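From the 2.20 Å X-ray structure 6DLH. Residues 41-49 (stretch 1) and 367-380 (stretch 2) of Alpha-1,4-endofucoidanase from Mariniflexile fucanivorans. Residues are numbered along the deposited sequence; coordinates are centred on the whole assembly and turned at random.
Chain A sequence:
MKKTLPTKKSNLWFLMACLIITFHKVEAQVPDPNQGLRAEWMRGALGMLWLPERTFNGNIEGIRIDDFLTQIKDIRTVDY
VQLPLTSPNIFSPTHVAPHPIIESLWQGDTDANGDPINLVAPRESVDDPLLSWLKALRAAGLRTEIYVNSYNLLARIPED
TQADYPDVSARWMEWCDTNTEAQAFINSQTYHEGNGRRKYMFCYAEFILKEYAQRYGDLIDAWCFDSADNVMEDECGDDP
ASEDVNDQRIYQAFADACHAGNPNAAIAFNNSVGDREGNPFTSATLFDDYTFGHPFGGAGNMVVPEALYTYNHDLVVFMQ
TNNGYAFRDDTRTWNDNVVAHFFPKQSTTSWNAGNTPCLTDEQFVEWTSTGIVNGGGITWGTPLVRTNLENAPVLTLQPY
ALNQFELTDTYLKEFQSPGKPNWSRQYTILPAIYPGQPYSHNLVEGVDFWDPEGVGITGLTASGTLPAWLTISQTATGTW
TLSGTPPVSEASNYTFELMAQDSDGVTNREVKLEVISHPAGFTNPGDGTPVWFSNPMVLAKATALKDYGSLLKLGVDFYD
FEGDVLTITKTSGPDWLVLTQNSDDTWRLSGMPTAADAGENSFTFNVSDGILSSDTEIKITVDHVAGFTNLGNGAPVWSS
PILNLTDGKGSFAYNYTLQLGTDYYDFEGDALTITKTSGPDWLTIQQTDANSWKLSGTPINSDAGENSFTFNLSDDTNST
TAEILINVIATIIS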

# COMPACT_ATOMS: atom_id res chain seq x y z
N TRP A 41 4.52 -23.62 5.53
CA TRP A 41 3.78 -23.34 4.31
C TRP A 41 4.68 -22.59 3.32
O TRP A 41 4.39 -22.57 2.13
CB TRP A 41 2.52 -22.53 4.63
CG TRP A 41 2.82 -21.21 5.28
CD1 TRP A 41 2.84 -20.96 6.62
CD2 TRP A 41 3.15 -19.97 4.64
NE1 TRP A 41 3.15 -19.65 6.85
CE2 TRP A 41 3.35 -19.02 5.66
CE3 TRP A 41 3.31 -19.57 3.30
CZ2 TRP A 41 3.70 -17.69 5.38
CZ3 TRP A 41 3.65 -18.26 3.03
CH2 TRP A 41 3.84 -17.33 4.06
N MET A 42 5.74 -21.98 3.85
CA MET A 42 6.69 -21.18 3.10
C MET A 42 7.55 -22.09 2.20
O MET A 42 8.07 -21.63 1.18
CB MET A 42 7.58 -20.38 4.06
CG MET A 42 8.62 -19.51 3.40
SD MET A 42 8.31 -17.74 3.55
CE MET A 42 7.65 -17.64 5.22
N ARG A 43 7.66 -23.37 2.55
CA ARG A 43 8.39 -24.33 1.73
C ARG A 43 7.61 -24.61 0.45
O ARG A 43 6.46 -25.05 0.49
CB ARG A 43 8.71 -25.61 2.52
CG ARG A 43 9.89 -25.45 3.47
CD ARG A 43 10.15 -26.63 4.38
NE ARG A 43 10.77 -27.77 3.72
CZ ARG A 43 10.16 -28.91 3.43
NH1 ARG A 43 8.93 -29.13 3.87
NH2 ARG A 43 10.77 -29.83 2.70
N GLY A 44 8.25 -24.33 -0.70
CA GLY A 44 7.64 -24.46 -2.01
C GLY A 44 6.82 -23.23 -2.42
O GLY A 44 6.19 -23.23 -3.47
N ALA A 45 6.86 -22.18 -1.59
CA ALA A 45 5.96 -21.04 -1.72
C ALA A 45 6.54 -19.96 -2.63
O ALA A 45 7.73 -19.64 -2.55
CB ALA A 45 5.64 -20.47 -0.35
N LEU A 46 5.67 -19.39 -3.46
CA LEU A 46 6.02 -18.36 -4.43
C LEU A 46 5.33 -17.05 -4.04
O LEU A 46 4.10 -17.00 -3.97
CB LEU A 46 5.57 -18.83 -5.82
CG LEU A 46 5.70 -17.80 -6.95
CD1 LEU A 46 7.16 -17.41 -7.15
CD2 LEU A 46 5.13 -18.36 -8.24
N GLY A 47 6.12 -16.00 -3.83
CA GLY A 47 5.58 -14.72 -3.40
C GLY A 47 5.88 -13.58 -4.37
O GLY A 47 6.76 -13.69 -5.22
N MET A 48 5.13 -12.48 -4.23
CA MET A 48 5.30 -11.29 -5.05
C MET A 48 5.38 -10.08 -4.11
O MET A 48 5.20 -10.23 -2.90
CB MET A 48 4.12 -11.11 -6.01
CG MET A 48 3.78 -12.37 -6.79
SD MET A 48 2.43 -12.15 -7.97
CE MET A 48 3.24 -11.33 -9.34
N LEU A 49 5.66 -8.90 -4.68
CA LEU A 49 5.83 -7.70 -3.88
C LEU A 49 4.99 -6.58 -4.47
O LEU A 49 5.09 -6.29 -5.66
CB LEU A 49 7.31 -7.30 -3.84
CG LEU A 49 7.59 -5.99 -3.09
CD1 LEU A 49 7.26 -6.14 -1.61
CD2 LEU A 49 9.04 -5.54 -3.26
N TRP A 367 15.44 -20.34 -11.92
CA TRP A 367 15.78 -19.88 -10.58
C TRP A 367 14.62 -20.21 -9.64
O TRP A 367 14.82 -20.79 -8.57
CB TRP A 367 16.09 -18.38 -10.52
CG TRP A 367 17.44 -17.93 -11.01
CD1 TRP A 367 18.06 -18.28 -12.17
CD2 TRP A 367 18.32 -16.99 -10.36
NE1 TRP A 367 19.27 -17.64 -12.29
CE2 TRP A 367 19.45 -16.83 -11.19
CE3 TRP A 367 18.27 -16.28 -9.15
CZ2 TRP A 367 20.51 -15.99 -10.86
CZ3 TRP A 367 19.32 -15.44 -8.82
CH2 TRP A 367 20.42 -15.30 -9.67
N THR A 368 13.40 -19.83 -10.07
CA THR A 368 12.22 -20.01 -9.23
C THR A 368 12.04 -21.50 -8.92
O THR A 368 11.90 -21.87 -7.75
CB THR A 368 10.98 -19.35 -9.85
OG1 THR A 368 11.25 -17.96 -10.01
CG2 THR A 368 9.74 -19.50 -9.01
N SER A 369 12.06 -22.34 -9.97
CA SER A 369 11.75 -23.75 -9.80
C SER A 369 12.88 -24.45 -9.04
O SER A 369 12.61 -25.34 -8.23
CB SER A 369 11.45 -24.41 -11.12
OG SER A 369 12.49 -24.18 -12.06
N THR A 370 14.13 -24.06 -9.31
CA THR A 370 15.26 -24.61 -8.57
C THR A 370 15.07 -24.29 -7.09
O THR A 370 15.29 -25.13 -6.24
CB THR A 370 16.61 -24.11 -9.11
OG1 THR A 370 16.85 -24.67 -10.40
CG2 THR A 370 17.77 -24.48 -8.20
N GLY A 371 14.67 -23.05 -6.81
CA GLY A 371 14.59 -22.57 -5.44
C GLY A 371 13.45 -23.19 -4.62
O GLY A 371 13.62 -23.39 -3.42
N ILE A 372 12.29 -23.46 -5.24
CA ILE A 372 11.08 -23.74 -4.47
C ILE A 372 10.56 -25.17 -4.69
O ILE A 372 9.93 -25.72 -3.79
CB ILE A 372 9.98 -22.67 -4.65
CG1 ILE A 372 9.26 -22.76 -6.01
CG2 ILE A 372 10.49 -21.27 -4.38
CD1 ILE A 372 8.05 -21.83 -6.13
N VAL A 373 10.79 -25.78 -5.86
CA VAL A 373 10.21 -27.10 -6.07
C VAL A 373 10.94 -28.11 -5.18
O VAL A 373 12.09 -28.45 -5.42
CB VAL A 373 10.21 -27.53 -7.55
CG1 VAL A 373 9.64 -28.93 -7.74
CG2 VAL A 373 9.46 -26.53 -8.41
N ASN A 374 10.24 -28.56 -4.12
CA ASN A 374 10.83 -29.36 -3.05
C ASN A 374 11.96 -28.56 -2.40
O ASN A 374 12.95 -29.14 -1.94
CB ASN A 374 11.32 -30.72 -3.57
CG ASN A 374 10.24 -31.51 -4.28
OD1 ASN A 374 9.19 -31.78 -3.72
ND2 ASN A 374 10.49 -31.89 -5.53
N GLY A 375 11.82 -27.24 -2.39
CA GLY A 375 12.84 -26.36 -1.84
C GLY A 375 12.28 -25.45 -0.76
O GLY A 375 11.50 -25.88 0.10
N GLY A 376 12.71 -24.18 -0.80
CA GLY A 376 12.24 -23.18 0.14
C GLY A 376 11.21 -22.26 -0.50
O GLY A 376 10.41 -22.69 -1.33
N GLY A 377 11.25 -20.98 -0.11
CA GLY A 377 10.29 -20.00 -0.59
C GLY A 377 11.00 -18.77 -1.16
O GLY A 377 12.15 -18.50 -0.80
N ILE A 378 10.30 -18.07 -2.06
CA ILE A 378 10.84 -16.88 -2.70
C ILE A 378 9.78 -15.79 -2.74
O ILE A 378 8.70 -15.99 -3.29
CB ILE A 378 11.37 -17.20 -4.12
CG1 ILE A 378 12.50 -18.24 -4.09
CG2 ILE A 378 11.82 -15.90 -4.79
CD1 ILE A 378 12.94 -18.70 -5.47
N THR A 379 10.10 -14.64 -2.13
CA THR A 379 9.38 -13.41 -2.39
C THR A 379 10.08 -12.70 -3.55
O THR A 379 11.12 -12.10 -3.35
CB THR A 379 9.40 -12.46 -1.19
OG1 THR A 379 8.98 -13.16 -0.02
CG2 THR A 379 8.51 -11.25 -1.40
N TRP A 380 9.51 -12.79 -4.75
CA TRP A 380 10.08 -12.01 -5.84
C TRP A 380 9.77 -10.54 -5.60
O TRP A 380 8.63 -10.18 -5.30
CB TRP A 380 9.57 -12.48 -7.21
CG TRP A 380 10.38 -13.62 -7.74
CD1 TRP A 380 10.03 -14.94 -7.77
CD2 TRP A 380 11.71 -13.53 -8.27
NE1 TRP A 380 11.04 -15.68 -8.32
CE2 TRP A 380 12.09 -14.85 -8.63
CE3 TRP A 380 12.61 -12.48 -8.50
CZ2 TRP A 380 13.32 -15.12 -9.22
CZ3 TRP A 380 13.83 -12.75 -9.08
CH2 TRP A 380 14.18 -14.06 -9.42

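Residues at least 322 positions apart in the sequence touch here, where two segments meet as neighbouring parallel strands, and a helix that precedes one of them packs beside the junction. Along stretch 2 the helix comes first. Thr368 directs its CA-to-CB bond toward stretch 1, and its CG2 lies 3.8 Å from Leu46 CD1. One turn on, Ile372 closes over the same leucine, its CD1 3.9 Å from Leu46 CB, while its carbonyl O receives a CA-H...O contact from Gly44 CA at 3.2 Å.

A type II turn from Ile372 to Gly375 then reverses the chain and leads into a run of glycines. The rule here is space: a CB on Gly375 would sit 2.2 Å from Gly371 O, and one on Gly377 would come within 2.5 Å of Met42 O. Stretch 1 answers with its own type II turn, Met42 to Ala45, in which Gly44 has a positive phi, a conformation that favours glycine. This turn presents Gly44 N to Gly376 O, a hydrogen bond of 2.8 Å.

From there the parallel ladder takes over, with strand directions only 12° apart. Ile378 N donates to Ala45 O at 3.1 Å, and Ile378 O accepts from Gly47 N at 2.6 Å; a single residue thus bonds to the two neighbours of its bridge partner, Leu46, as parallel pairing requires. Leu46 and Ile378 share one face of the sheet. Thr379 points to the other, paired with Gly47, where the CA atoms of Gly47 and Thr379 are 4.1 Å apart and a CB on Gly47 would be a tight fit, 3.4 Å from Thr379 CA.

Trp380 ends the walk. Trp380 N donates to Gly47 O at 2.9 Å, and the ring meets Leu46 at its edge, Trp380 CD1 to Leu46 CD1 at 3.8 Å. Trp380 NE1 donates to Thr368 OG1 at 2.8 Å, tying the residue just after the strand back to the helix around the buried leucine.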